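Local structure of quinone oxidoreductase 1 (Escherichia coli, 1QOR) at residues A[5-8]-A[14-17]; A[24-27]-A[31-34]; A[111-116]-A[282-287]; A[126-131]-A[158-163]; A[186-191]-A[202-207]. The protein catalyses the NADPH-dependent reduction of quinones to 1,4-benzosemiquinones, working as a homodimer of the zinc-containing alcohol dehydrogenase family. One frame throughout, in Å; residues are numbered along the deposited sequence.

Contact 1. Residues A[5-8]-A[14-17]; sequences IEFH and EVLQ
Glu6 and Gln17 face each other as an antiparallel hydrogen-bonded pair, Glu6 N reaching Gln17 O at 2.8 Å and Gln17 N returning the same length to Glu6 O. They close the loop end of a two-stranded antiparallel sheet, strands 3-6 and 17-20, whose connecting loop holds a short 3-10 turn at Glu14 and Val15. Gln17 O also receives the CA-H of Ile5, with Ile5 CA 3.4 Å from it. Ile5 and Leu16 cross at about a right angle; with Ile5 CG1 beside the backbone N (chi1 -68°), CG2 is left anti to N and lies 3.9 Å from both CB and CD2 of Leu16. Cutting Ile5 back to an alanine removes CG2 and the CG1 branch and is likely to open a gap beside Leu16 and Ala307. Phe7 lies alongside Leu16, its CB 3.8 Å from Val15 CG2, while its ring passes on towards Ile47 and Leu57. Glu6 and Gln17 send their side chains to the other face of the sheet, where Gln17 CG passes 3.4 Å from Glu6 O. The carboxylate of Glu6 has two partners, Arg4 through OE1 and His8 through OE2; OE2 uses its anti lone pair but lies 29° out of the imidazole plane, and the bond is a bent one, with 134° at the hydrogen. Past the last direct bond, a water accepts from His8 N and donates to Val15 O, 2.9 Å away.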
# COMPACT_ATOMS: atom_id res chain seq x y z
N ILE A 5 5.71 -35.41 -11.15
CA ILE A 5 4.26 -35.28 -11.09
C ILE A 5 3.93 -34.23 -12.14
O ILE A 5 4.69 -33.27 -12.34
CB ILE A 5 3.77 -34.75 -9.72
CG1 ILE A 5 4.01 -35.79 -8.62
CG2 ILE A 5 2.30 -34.39 -9.78
CD1 ILE A 5 3.28 -37.11 -8.84
N GLU A 6 2.83 -34.43 -12.84
CA GLU A 6 2.42 -33.43 -13.81
C GLU A 6 0.93 -33.40 -13.98
O GLU A 6 0.23 -34.28 -13.48
CB GLU A 6 3.16 -33.60 -15.13
CG GLU A 6 2.82 -34.82 -15.90
CD GLU A 6 3.49 -34.81 -17.27
OE1 GLU A 6 4.74 -34.62 -17.31
OE2 GLU A 6 2.75 -34.98 -18.27
N PHE A 7 0.45 -32.28 -14.50
CA PHE A 7 -0.98 -32.13 -14.73
C PHE A 7 -1.16 -31.56 -16.15
O PHE A 7 -0.31 -30.81 -16.64
CB PHE A 7 -1.68 -31.30 -13.61
CG PHE A 7 -1.23 -29.86 -13.52
CD1 PHE A 7 -0.03 -29.51 -12.89
CD2 PHE A 7 -2.02 -28.84 -14.07
CE1 PHE A 7 0.38 -28.16 -12.82
CE2 PHE A 7 -1.63 -27.50 -14.01
CZ PHE A 7 -0.42 -27.16 -13.38
N HIS A 8 -2.18 -32.05 -16.84
CA HIS A 8 -2.51 -31.70 -18.22
C HIS A 8 -3.70 -30.75 -18.31
O HIS A 8 -4.02 -30.25 -19.40
CB HIS A 8 -2.83 -32.99 -19.01
CG HIS A 8 -1.66 -33.91 -19.20
ND1 HIS A 8 -1.41 -34.57 -20.40
CD2 HIS A 8 -0.67 -34.29 -18.36
CE1 HIS A 8 -0.31 -35.30 -20.28
NE2 HIS A 8 0.15 -35.15 -19.05
N GLU A 14 -7.14 -34.40 -7.84
CA GLU A 14 -7.23 -35.53 -8.73
C GLU A 14 -6.55 -35.33 -10.09
O GLU A 14 -6.25 -36.31 -10.75
CB GLU A 14 -8.67 -35.96 -8.92
CG GLU A 14 -9.45 -35.05 -9.85
CD GLU A 14 -9.82 -33.67 -9.25
OE1 GLU A 14 -9.73 -33.49 -8.01
OE2 GLU A 14 -10.22 -32.76 -10.05
N VAL A 15 -6.24 -34.11 -10.52
CA VAL A 15 -5.59 -33.96 -11.82
C VAL A 15 -4.10 -34.24 -11.78
O VAL A 15 -3.44 -34.21 -12.80
CB VAL A 15 -5.77 -32.55 -12.44
CG1 VAL A 15 -7.22 -32.16 -12.47
CG2 VAL A 15 -4.92 -31.51 -11.71
N LEU A 16 -3.54 -34.48 -10.61
CA LEU A 16 -2.10 -34.68 -10.56
C LEU A 16 -1.76 -36.12 -10.94
O LEU A 16 -2.40 -37.06 -10.45
CB LEU A 16 -1.55 -34.34 -9.16
CG LEU A 16 -1.62 -32.87 -8.71
CD1 LEU A 16 -1.14 -32.80 -7.28
CD2 LEU A 16 -0.78 -31.93 -9.61
N GLN A 17 -0.76 -36.32 -11.81
CA GLN A 17 -0.39 -37.67 -12.21
C GLN A 17 1.11 -37.92 -12.24
O GLN A 17 1.88 -37.06 -12.67
CB GLN A 17 -1.06 -38.07 -13.54
CG GLN A 17 -0.58 -37.34 -14.80
CD GLN A 17 -1.37 -37.76 -16.07
OE1 GLN A 17 -0.81 -38.30 -17.04
NE2 GLN A 17 -2.68 -37.50 -16.06
O HOH W 1 -3.84 -34.01 -15.62

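Contact 2. Residues A[24-27]-A[31-34]; sequences ADPA and IQVE
Ala24 O accepts a hydrogen bond from Asn100 ND2 and also faces the amide end of Gln32, whose modelled OE1 is 3.0 Å from it. Gln32 gets there by a nearly straight reach: CG is anti to the backbone N (chi1 169°) and the chain stays extended beyond it, carrying the amide from strand 30-35 to the loop at 24-27. Pro26 fills the space nearer the strand, its ring crossing the Gln32 side chain at about a right angle. Pro26 CD is 4.1 Å from Gln32 CB, and Pro26 CB lies 3.9 Å from the backbone N of Ile31, covering the strand where it passes from Ile31 to Gln32. Ile31 itself turns its side chain to the other side of the strand, against Val69, Val76 and Ile79. The loop has further holds: Asp25 OD1 forms a salt bridge with Lys71 of strand 65-72, and Ala27 N is hydrogen-bonded to Glu30 OE1. Strand 30-35 pairs antiparallel with both 65-72 and 98-102, so the loop that leads into it from strand 17-20 is laid over a sheet of the GroES-like catalytic domain, away from the coenzyme. Chemically this is a small mixed contact, in which a proline ring lies on strand backbone and on the methylene part of a glutamine, while a loop carbonyl is held by the side-chain amide of Asn100; no clear backbone hydrogen bond joins 24-27 to 31-34.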
# COMPACT_ATOMS: atom_id res chain seq x y z
N ALA A 24 17.11 -34.51 -18.47
CA ALA A 24 18.02 -33.97 -19.45
C ALA A 24 19.21 -33.45 -18.66
O ALA A 24 19.11 -33.17 -17.47
CB ALA A 24 17.36 -32.83 -20.17
N ASP A 25 20.35 -33.31 -19.31
CA ASP A 25 21.52 -32.77 -18.64
C ASP A 25 21.31 -31.28 -18.46
O ASP A 25 20.57 -30.67 -19.21
CB ASP A 25 22.77 -33.05 -19.49
CG ASP A 25 23.18 -34.52 -19.42
OD1 ASP A 25 22.38 -35.34 -18.90
OD2 ASP A 25 24.31 -34.83 -19.87
N PRO A 26 21.92 -30.68 -17.42
CA PRO A 26 21.72 -29.25 -17.21
C PRO A 26 22.27 -28.31 -18.30
O PRO A 26 23.12 -28.69 -19.09
CB PRO A 26 22.42 -29.00 -15.86
CG PRO A 26 23.45 -30.04 -15.81
CD PRO A 26 22.72 -31.26 -16.33
N ALA A 27 21.70 -27.11 -18.36
CA ALA A 27 22.15 -26.10 -19.28
C ALA A 27 23.48 -25.66 -18.68
O ALA A 27 23.81 -26.04 -17.56
CB ALA A 27 21.18 -24.96 -19.30
N ILE A 31 22.41 -26.88 -12.54
CA ILE A 31 22.97 -28.03 -11.84
C ILE A 31 21.79 -29.01 -11.86
O ILE A 31 20.64 -28.58 -12.05
CB ILE A 31 23.32 -27.72 -10.35
CG1 ILE A 31 22.07 -27.24 -9.58
CG2 ILE A 31 24.46 -26.74 -10.29
CD1 ILE A 31 22.26 -26.95 -8.09
N GLN A 32 22.07 -30.30 -11.75
CA GLN A 32 21.02 -31.30 -11.72
C GLN A 32 21.03 -31.85 -10.31
O GLN A 32 22.11 -32.22 -9.80
CB GLN A 32 21.35 -32.41 -12.68
CG GLN A 32 20.46 -33.60 -12.53
CD GLN A 32 20.55 -34.48 -13.75
OE1 GLN A 32 20.16 -34.07 -14.85
NE2 GLN A 32 21.10 -35.69 -13.57
N VAL A 33 19.86 -31.99 -9.71
CA VAL A 33 19.77 -32.46 -8.33
C VAL A 33 18.90 -33.68 -8.16
O VAL A 33 17.82 -33.76 -8.74
CB VAL A 33 19.24 -31.32 -7.41
CG1 VAL A 33 18.96 -31.81 -6.00
CG2 VAL A 33 20.22 -30.15 -7.41
N GLU A 34 19.41 -34.66 -7.44
CA GLU A 34 18.60 -35.84 -7.17
C GLU A 34 17.90 -35.42 -5.87
O GLU A 34 18.57 -35.24 -4.83
CB GLU A 34 19.47 -37.04 -6.87
CG GLU A 34 20.26 -37.62 -8.01
CD GLU A 34 21.20 -38.71 -7.49
OE1 GLU A 34 20.71 -39.74 -6.94
OE2 GLU A 34 22.44 -38.48 -7.54

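Contact 3. Residues A[111-116]-A[282-287]; sequences AAISFE and ELFSLI
Ile113 and Phe284 cross at about a right angle, the isoleucine reaching in end-first with its CD1 methyl. That one carbon sits 3.8 Å from Phe284 CD1 and 3.9 Å from Phe284 CB, at the root of the aromatic ring, and it also comes to 3.7 Å from the carbonyl oxygen Phe284 O. One turn further along helix 273-288, Ile287 CG2 lies on the same methyl more loosely, 4.4 Å from Ile113 CD1. The reach depends on an extended isoleucine: with CG1 anti to the carbonyl carbon and chi2 at 178°, CD1 stands as far as it can from its own backbone. Phe284 in turn rests on Pro110, and Ile287 on Ser121 of helix 115-135. Ile113 belongs to the loop just before that helix, and Ile113 O is held by Arg84 NH2, just before the N-cap Ser114. Within helix 273-288, on the side away from Ile113, Ser285 OG returns a 2.9 Å hydrogen bond to Glu282 O, which also accepts from Leu286 N. The contact joins the start of helix 115-135 to helix 273-288, the two segments having 165 residues between them. It is buried and wholly apolar between side chains, and no hydrogen bond crosses it, so shape and burial of apolar surface, not directional bonds, hold these two segments together.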
# COMPACT_ATOMS: atom_id res chain seq x y z
N ALA A 111 26.03 -28.93 6.92
CA ALA A 111 25.96 -30.31 7.38
C ALA A 111 24.93 -30.53 8.46
O ALA A 111 24.25 -31.55 8.46
CB ALA A 111 27.32 -30.77 7.88
N ALA A 112 24.80 -29.57 9.36
CA ALA A 112 23.86 -29.70 10.47
C ALA A 112 22.40 -29.70 10.07
O ALA A 112 21.50 -29.95 10.90
CB ALA A 112 24.10 -28.59 11.46
N ILE A 113 22.12 -29.38 8.82
CA ILE A 113 20.73 -29.31 8.43
C ILE A 113 20.39 -30.44 7.49
O ILE A 113 21.05 -30.61 6.48
CB ILE A 113 20.42 -27.92 7.85
CG1 ILE A 113 20.77 -26.85 8.92
CG2 ILE A 113 18.91 -27.83 7.44
CD1 ILE A 113 20.57 -25.46 8.51
N SER A 114 19.40 -31.24 7.89
CA SER A 114 18.96 -32.37 7.09
C SER A 114 18.12 -31.96 5.87
O SER A 114 17.50 -30.89 5.85
CB SER A 114 18.15 -33.29 7.96
OG SER A 114 16.82 -32.85 8.03
N PHE A 115 18.01 -32.87 4.90
CA PHE A 115 17.25 -32.59 3.68
C PHE A 115 15.81 -32.35 4.01
O PHE A 115 15.20 -31.48 3.40
CB PHE A 115 17.39 -33.70 2.63
CG PHE A 115 18.74 -33.78 2.02
CD1 PHE A 115 19.34 -32.65 1.51
CD2 PHE A 115 19.42 -34.98 1.93
CE1 PHE A 115 20.61 -32.71 0.92
CE2 PHE A 115 20.67 -35.06 1.34
CZ PHE A 115 21.27 -33.92 0.84
N GLU A 116 15.27 -33.11 4.97
CA GLU A 116 13.87 -32.97 5.37
C GLU A 116 13.63 -31.64 6.09
O GLU A 116 12.53 -31.07 6.00
CB GLU A 116 13.46 -34.11 6.28
CG GLU A 116 13.54 -35.49 5.64
CD GLU A 116 12.66 -36.53 6.34
OE1 GLU A 116 12.22 -36.29 7.49
OE2 GLU A 116 12.38 -37.59 5.72
N GLU A 282 21.09 -16.17 7.60
CA GLU A 282 20.27 -15.90 8.77
C GLU A 282 19.44 -17.15 9.14
O GLU A 282 19.55 -17.69 10.24
CB GLU A 282 19.32 -14.73 8.49
CG GLU A 282 20.06 -13.49 8.19
CD GLU A 282 20.87 -13.04 9.37
OE1 GLU A 282 20.45 -13.35 10.51
OE2 GLU A 282 21.91 -12.36 9.16
N LEU A 283 18.60 -17.57 8.20
CA LEU A 283 17.74 -18.71 8.38
C LEU A 283 18.47 -19.96 8.90
O LEU A 283 18.04 -20.61 9.84
CB LEU A 283 17.03 -19.03 7.04
CG LEU A 283 16.13 -20.26 7.03
CD1 LEU A 283 14.99 -20.12 8.06
CD2 LEU A 283 15.59 -20.52 5.64
N PHE A 284 19.54 -20.32 8.21
CA PHE A 284 20.30 -21.51 8.56
C PHE A 284 20.88 -21.43 9.95
O PHE A 284 20.97 -22.44 10.65
CB PHE A 284 21.45 -21.74 7.57
CG PHE A 284 21.01 -22.18 6.19
CD1 PHE A 284 19.75 -22.72 5.99
CD2 PHE A 284 21.90 -22.09 5.11
CE1 PHE A 284 19.37 -23.18 4.75
CE2 PHE A 284 21.53 -22.55 3.85
CZ PHE A 284 20.26 -23.10 3.68
N SER A 285 21.33 -20.24 10.35
CA SER A 285 21.93 -20.15 11.64
C SER A 285 20.89 -20.31 12.76
O SER A 285 21.18 -20.91 13.77
CB SER A 285 22.79 -18.89 11.75
OG SER A 285 21.97 -17.76 11.89
N LEU A 286 19.64 -19.93 12.48
CA LEU A 286 18.55 -20.02 13.45
C LEU A 286 18.03 -21.44 13.60
O LEU A 286 17.56 -21.81 14.68
CB LEU A 286 17.42 -19.10 13.02
CG LEU A 286 17.14 -17.73 13.68
CD1 LEU A 286 18.21 -17.18 14.64
CD2 LEU A 286 16.83 -16.73 12.57
N ILE A 287 18.07 -22.21 12.52
CA ILE A 287 17.63 -23.61 12.57
C ILE A 287 18.72 -24.50 13.24
O ILE A 287 18.39 -25.36 14.08
CB ILE A 287 17.32 -24.16 11.17
CG1 ILE A 287 16.06 -23.50 10.63
CG2 ILE A 287 17.14 -25.67 11.20
CD1 ILE A 287 15.86 -23.73 9.14

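Contact 4. Residues A[126-131]-A[158-163]; sequences LTVYYL and CQWAKA. With NDP (NADPH dihydro-nicotinamide-adenine-dinucleotide phosphate), chain D.
Trp160 reaches from helix 152-164 to helix 115-135, and its CB and six-membered ring meet Val128 and Tyr129. Its CB begins 3.8 Å from Val128 CG1. CG, anti to the backbone N (chi1 -153°), turns the indole across to the neighbouring helix, where CE3 comes to 3.5 Å from the same valine methyl. Next along the six-membered ring, CZ3 lies 3.9 Å from Tyr129 CB, and CH2 is closer to that carbon, at 3.5 Å. CZ2 finally approaches Tyr129 CD1 at 3.7 Å, in plane with the phenol ring and at its edge. Tyr129 CA lies over one face of the indole, while the two aromatic planes are inclined at 40°. Val128 also packs on Val153, Ile156 and Ala157, extending the helix-helix interface. The other side of helix 115-135 meets the coenzyme: Tyr130 OH donates a 2.6 Å hydrogen bond to the nicotinamide carboxamide oxygen NDP O7N, which sits at the edge of the phenol ring and in its plane. Thr127 OG1, hydrogen-bonded to Leu123 O, is 3.2 Å from NDP C4N, the carbon that carries the hydride. The same short run of helix therefore has two chemistries: apolar and aromatic packing fastens it to helix 152-164 of the Rossmann domain, and hydroxyl groups on its other side meet the nicotinamide, one of them probably helping to fix the rotation of the carboxamide.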
# COMPACT_ATOMS: atom_id res chain seq x y z
N LEU A 126 12.45 -18.14 4.08
CA LEU A 126 12.89 -16.95 3.32
C LEU A 126 11.71 -15.95 3.31
O LEU A 126 11.91 -14.71 3.36
CB LEU A 126 13.26 -17.37 1.90
CG LEU A 126 14.52 -18.25 1.74
CD1 LEU A 126 14.69 -18.54 0.29
CD2 LEU A 126 15.78 -17.55 2.23
N THR A 127 10.49 -16.48 3.22
CA THR A 127 9.31 -15.64 3.27
C THR A 127 9.21 -14.94 4.65
O THR A 127 9.04 -13.72 4.75
CB THR A 127 8.07 -16.47 3.07
OG1 THR A 127 8.19 -17.15 1.83
CG2 THR A 127 6.83 -15.60 3.04
N VAL A 128 9.39 -15.71 5.73
CA VAL A 128 9.28 -15.10 7.05
C VAL A 128 10.37 -14.06 7.21
O VAL A 128 10.14 -12.98 7.75
CB VAL A 128 9.31 -16.16 8.19
CG1 VAL A 128 9.57 -15.49 9.54
CG2 VAL A 128 7.99 -16.91 8.20
N TYR A 129 11.55 -14.36 6.69
CA TYR A 129 12.63 -13.42 6.81
C TYR A 129 12.32 -12.07 6.12
O TYR A 129 12.47 -11.01 6.75
CB TYR A 129 13.93 -14.01 6.26
CG TYR A 129 15.07 -13.01 6.16
CD1 TYR A 129 15.79 -12.64 7.29
CD2 TYR A 129 15.43 -12.44 4.93
CE1 TYR A 129 16.82 -11.74 7.21
CE2 TYR A 129 16.47 -11.54 4.83
CZ TYR A 129 17.16 -11.21 5.97
OH TYR A 129 18.27 -10.43 5.87
N TYR A 130 11.92 -12.07 4.84
CA TYR A 130 11.69 -10.76 4.22
C TYR A 130 10.47 -10.07 4.82
O TYR A 130 10.45 -8.86 5.02
CB TYR A 130 11.65 -10.80 2.67
CG TYR A 130 10.31 -11.16 2.07
CD1 TYR A 130 9.25 -10.26 2.06
CD2 TYR A 130 10.11 -12.41 1.47
CE1 TYR A 130 8.00 -10.61 1.45
CE2 TYR A 130 8.90 -12.75 0.89
CZ TYR A 130 7.84 -11.86 0.87
OH TYR A 130 6.64 -12.25 0.25
N LEU A 131 9.44 -10.84 5.13
CA LEU A 131 8.26 -10.26 5.75
C LEU A 131 8.52 -9.48 7.07
O LEU A 131 8.08 -8.35 7.21
CB LEU A 131 7.25 -11.36 6.04
CG LEU A 131 6.43 -11.91 4.88
CD1 LEU A 131 5.49 -12.98 5.42
CD2 LEU A 131 5.64 -10.79 4.21
N CYS A 158 5.95 -17.63 14.16
CA CYS A 158 5.85 -17.61 15.63
C CYS A 158 7.26 -17.65 16.33
O CYS A 158 7.56 -16.82 17.19
CB CYS A 158 5.02 -18.80 16.08
SG CYS A 158 3.28 -18.63 15.78
N GLN A 159 8.13 -18.56 15.87
CA GLN A 159 9.44 -18.78 16.42
C GLN A 159 10.37 -17.67 16.12
O GLN A 159 11.18 -17.29 16.98
CB GLN A 159 9.97 -20.12 15.93
CG GLN A 159 9.02 -21.27 16.25
CD GLN A 159 9.53 -22.63 15.81
OE1 GLN A 159 10.41 -23.21 16.46
NE2 GLN A 159 8.97 -23.16 14.69
N TRP A 160 10.28 -17.13 14.89
CA TRP A 160 11.14 -16.01 14.53
C TRP A 160 10.72 -14.73 15.31
O TRP A 160 11.59 -14.01 15.82
CB TRP A 160 11.13 -15.76 13.02
CG TRP A 160 12.39 -15.13 12.56
CD1 TRP A 160 13.10 -14.14 13.20
CD2 TRP A 160 13.12 -15.45 11.35
NE1 TRP A 160 14.23 -13.82 12.45
CE2 TRP A 160 14.26 -14.60 11.32
CE3 TRP A 160 12.92 -16.36 10.31
CZ2 TRP A 160 15.20 -14.65 10.28
CZ3 TRP A 160 13.85 -16.41 9.28
CH2 TRP A 160 14.98 -15.56 9.27
N ALA A 161 9.42 -14.49 15.44
CA ALA A 161 8.92 -13.33 16.18
C ALA A 161 9.42 -13.39 17.64
O ALA A 161 9.91 -12.39 18.19
CB ALA A 161 7.43 -13.28 16.12
N LYS A 162 9.29 -14.56 18.28
CA LYS A 162 9.78 -14.76 19.64
C LYS A 162 11.28 -14.47 19.71
O LYS A 162 11.74 -13.71 20.55
CB LYS A 162 9.54 -16.21 20.05
CG LYS A 162 10.02 -16.56 21.42
CD LYS A 162 9.61 -18.00 21.73
CE LYS A 162 10.55 -18.69 22.73
NZ LYS A 162 10.11 -20.11 23.00
N ALA A 163 12.07 -15.05 18.80
CA ALA A 163 13.48 -14.80 18.82
C ALA A 163 13.79 -13.30 18.72
O ALA A 163 14.81 -12.83 19.23
CB ALA A 163 14.16 -15.56 17.68
PA NDP D . -0.39 -23.32 5.41
O1A NDP D . 0.33 -24.55 5.84
O2A NDP D . -0.31 -22.11 6.28
O5B NDP D . -1.86 -23.64 5.06
C5B NDP D . -2.84 -22.66 4.85
C4B NDP D . -3.56 -22.41 6.14
O4B NDP D . -4.29 -21.23 5.85
C3B NDP D . -4.60 -23.45 6.57
O3B NDP D . -3.95 -24.52 7.30
C2B NDP D . -5.64 -22.59 7.28
O2B NDP D . -5.32 -22.57 8.67
C1B NDP D . -5.50 -21.16 6.60
N9A NDP D . -6.77 -20.96 5.89
C8A NDP D . -7.71 -20.06 6.14
N7A NDP D . -8.74 -20.22 5.30
C5A NDP D . -8.39 -21.24 4.54
C6A NDP D . -9.17 -21.80 3.54
N6A NDP D . -10.37 -21.34 3.22
N1A NDP D . -8.63 -22.84 2.90
C2A NDP D . -7.40 -23.34 3.20
N3A NDP D . -6.66 -22.80 4.18
C4A NDP D . -7.16 -21.74 4.87
O3 NDP D . 0.34 -22.95 4.05
PN NDP D . 1.76 -22.40 3.63
O1N NDP D . 2.67 -22.22 4.82
O2N NDP D . 2.25 -23.20 2.45
O5D NDP D . 1.29 -20.93 3.07
C5D NDP D . 0.59 -19.95 3.82
C4D NDP D . 0.14 -18.82 2.96
O4D NDP D . 1.27 -18.02 2.55
C3D NDP D . -0.56 -19.27 1.68
O3D NDP D . -1.69 -18.43 1.42
C2D NDP D . 0.56 -19.08 0.63
O2D NDP D . 0.04 -18.93 -0.66
C1D NDP D . 1.24 -17.81 1.08
N1N NDP D . 2.68 -17.58 0.81
C2N NDP D . 3.08 -16.37 0.29
C3N NDP D . 4.43 -16.17 0.06
C7N NDP D . 4.93 -14.84 -0.48
O7N NDP D . 6.13 -14.63 -0.65
N7N NDP D . 3.99 -13.95 -0.73
C4N NDP D . 5.37 -17.15 0.34
C5N NDP D . 4.95 -18.37 0.87
C6N NDP D . 3.59 -18.57 1.09
P2B NDP D . -6.51 -22.35 9.82
O1X NDP D . -5.76 -22.12 11.07
O2X NDP D . -7.28 -21.18 9.38
O3X NDP D . -7.27 -23.61 9.76

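Contact 5. Residues A[186-191]-A[202-207]; sequences AWQVIN and KEITGG
Trp187 carries the amide of Gln188 over one face of its indole, with NE2 3.0 Å above the plane and offset toward the rim, while Ile204 CG2 approaches CZ3 of the ring obliquely at 3.4 Å. The same CG2 methyl lies 3.2 Å from Gln188 NE2, so it touches ring and amide together where the amide overlies the indole. Gln188 and Ile204 run alongside each other, pointing opposite ways, and at the amide's other end OE1 comes to 3.4 Å from Ile204 CG1. Two residues further along the strand Ile190 CG1 meets Ile204 CD1 at 4.0 Å. The branches of Ile204 part to serve all three: CG1 is anti to the carbonyl carbon (chi1 -70°), CG2 to the backbone N. A water accepts from Gln188 NE2 and donates to Ile204 O, 2.7 Å away, tying strand to helix without a direct hydrogen bond. With an alanine in place of Gln188, the water is likely to lose its strand partner, and Ile204 and the indole face would be less covered. After Ile204 the helix ends in a Schellman motif, Gly206 taking the positive phi and Gly207 N reaching Lys202 O at 2.7 Å. Strand 188-191, at the edge of the six-stranded parallel sheet, is thus covered by helix 197-204, the strand-then-helix unit of a Rossmann fold, with Tyr192 of the NADP site directly after the strand.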
# COMPACT_ATOMS: atom_id res chain seq x y z
N ALA A 186 3.79 -17.73 19.84
CA ALA A 186 2.83 -16.67 19.65
C ALA A 186 2.51 -16.14 21.05
O ALA A 186 2.31 -16.92 21.99
CB ALA A 186 1.57 -17.22 19.04
N TRP A 187 2.44 -14.81 21.19
CA TRP A 187 2.15 -14.17 22.45
C TRP A 187 0.71 -14.45 22.85
O TRP A 187 0.46 -14.88 23.96
CB TRP A 187 2.41 -12.69 22.33
CG TRP A 187 2.17 -11.91 23.59
CD1 TRP A 187 2.84 -12.03 24.78
CD2 TRP A 187 1.28 -10.81 23.74
NE1 TRP A 187 2.43 -11.05 25.65
CE2 TRP A 187 1.47 -10.29 25.04
CE3 TRP A 187 0.34 -10.20 22.90
CZ2 TRP A 187 0.77 -9.19 25.52
CZ3 TRP A 187 -0.37 -9.10 23.38
CH2 TRP A 187 -0.15 -8.61 24.68
N GLN A 188 -0.22 -14.24 21.94
CA GLN A 188 -1.64 -14.52 22.16
C GLN A 188 -2.17 -15.03 20.82
O GLN A 188 -1.55 -14.78 19.78
CB GLN A 188 -2.40 -13.26 22.63
CG GLN A 188 -2.01 -12.83 24.08
CD GLN A 188 -2.97 -11.81 24.69
OE1 GLN A 188 -4.15 -12.09 24.87
NE2 GLN A 188 -2.45 -10.63 25.03
N VAL A 189 -3.29 -15.75 20.87
CA VAL A 189 -3.89 -16.35 19.68
C VAL A 189 -5.39 -16.16 19.74
O VAL A 189 -6.00 -16.37 20.78
CB VAL A 189 -3.60 -17.89 19.63
CG1 VAL A 189 -4.45 -18.59 18.56
CG2 VAL A 189 -2.09 -18.17 19.41
N ILE A 190 -5.98 -15.79 18.61
CA ILE A 190 -7.42 -15.58 18.51
C ILE A 190 -7.88 -16.65 17.55
O ILE A 190 -7.27 -16.84 16.51
CB ILE A 190 -7.76 -14.20 17.87
CG1 ILE A 190 -7.20 -13.06 18.72
CG2 ILE A 190 -9.27 -14.03 17.68
CD1 ILE A 190 -7.15 -11.74 18.00
N ASN A 191 -8.94 -17.36 17.88
CA ASN A 191 -9.44 -18.38 16.97
C ASN A 191 -10.44 -17.60 16.14
O ASN A 191 -11.52 -17.25 16.64
CB ASN A 191 -10.14 -19.48 17.77
CG ASN A 191 -10.91 -20.45 16.89
OD1 ASN A 191 -11.44 -20.11 15.83
ND2 ASN A 191 -11.03 -21.68 17.38
N LYS A 202 -8.76 -5.54 19.71
CA LYS A 202 -8.79 -4.25 20.42
C LYS A 202 -8.58 -4.45 21.94
O LYS A 202 -7.89 -3.68 22.60
CB LYS A 202 -10.11 -3.53 20.19
CG LYS A 202 -10.20 -2.92 18.81
CD LYS A 202 -11.48 -2.13 18.63
CE LYS A 202 -12.69 -2.99 18.86
NZ LYS A 202 -13.95 -2.15 18.77
N GLU A 203 -9.19 -5.51 22.46
CA GLU A 203 -9.07 -5.86 23.86
C GLU A 203 -7.60 -6.17 24.20
O GLU A 203 -7.02 -5.49 25.05
CB GLU A 203 -9.97 -7.07 24.13
CG GLU A 203 -10.00 -7.53 25.54
CD GLU A 203 -11.12 -8.51 25.81
OE1 GLU A 203 -11.44 -9.28 24.89
OE2 GLU A 203 -11.68 -8.50 26.96
N ILE A 204 -6.98 -7.07 23.43
CA ILE A 204 -5.58 -7.48 23.63
C ILE A 204 -4.59 -6.33 23.57
O ILE A 204 -3.57 -6.31 24.30
CB ILE A 204 -5.16 -8.60 22.60
CG1 ILE A 204 -5.87 -9.92 22.88
CG2 ILE A 204 -3.68 -8.87 22.63
CD1 ILE A 204 -5.77 -10.93 21.73
N THR A 205 -4.89 -5.34 22.73
CA THR A 205 -3.98 -4.19 22.55
C THR A 205 -4.31 -2.94 23.40
O THR A 205 -3.76 -1.85 23.19
CB THR A 205 -3.88 -3.79 21.05
OG1 THR A 205 -5.16 -3.33 20.60
CG2 THR A 205 -3.49 -5.01 20.23
N GLY A 206 -5.25 -3.08 24.32
CA GLY A 206 -5.58 -1.95 25.16
C GLY A 206 -6.23 -0.88 24.34
O GLY A 206 -6.18 0.30 24.70
N GLY A 207 -6.84 -1.30 23.23
CA GLY A 207 -7.55 -0.37 22.36
C GLY A 207 -6.65 0.35 21.39
O GLY A 207 -7.15 1.12 20.59
O HOH W 2 -3.15 -8.25 26.20

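Overall arrangement
Contacts 1 and 2 come first along the chain, their centres 23 Å apart. Contact 3 then closes a long loop, and contacts 4 and 5 are nested within it in series. Contacts 3 and 4 share helix 115-135 and touch, Leu283 and Leu286 packing on Trp160, so three helices meet there. Contact 5 is 19 Å from contact 4 between centres and meets it through Cys158 and Ala186. Contacts 1 and 2 thus lie in the catalytic domain and contact 5 at the far edge of the Rossmann sheet, about 49 Å from contact 2 between centres; contact 4 sits between, where the helix that meets the nicotinamide is packed against the Rossmann domain.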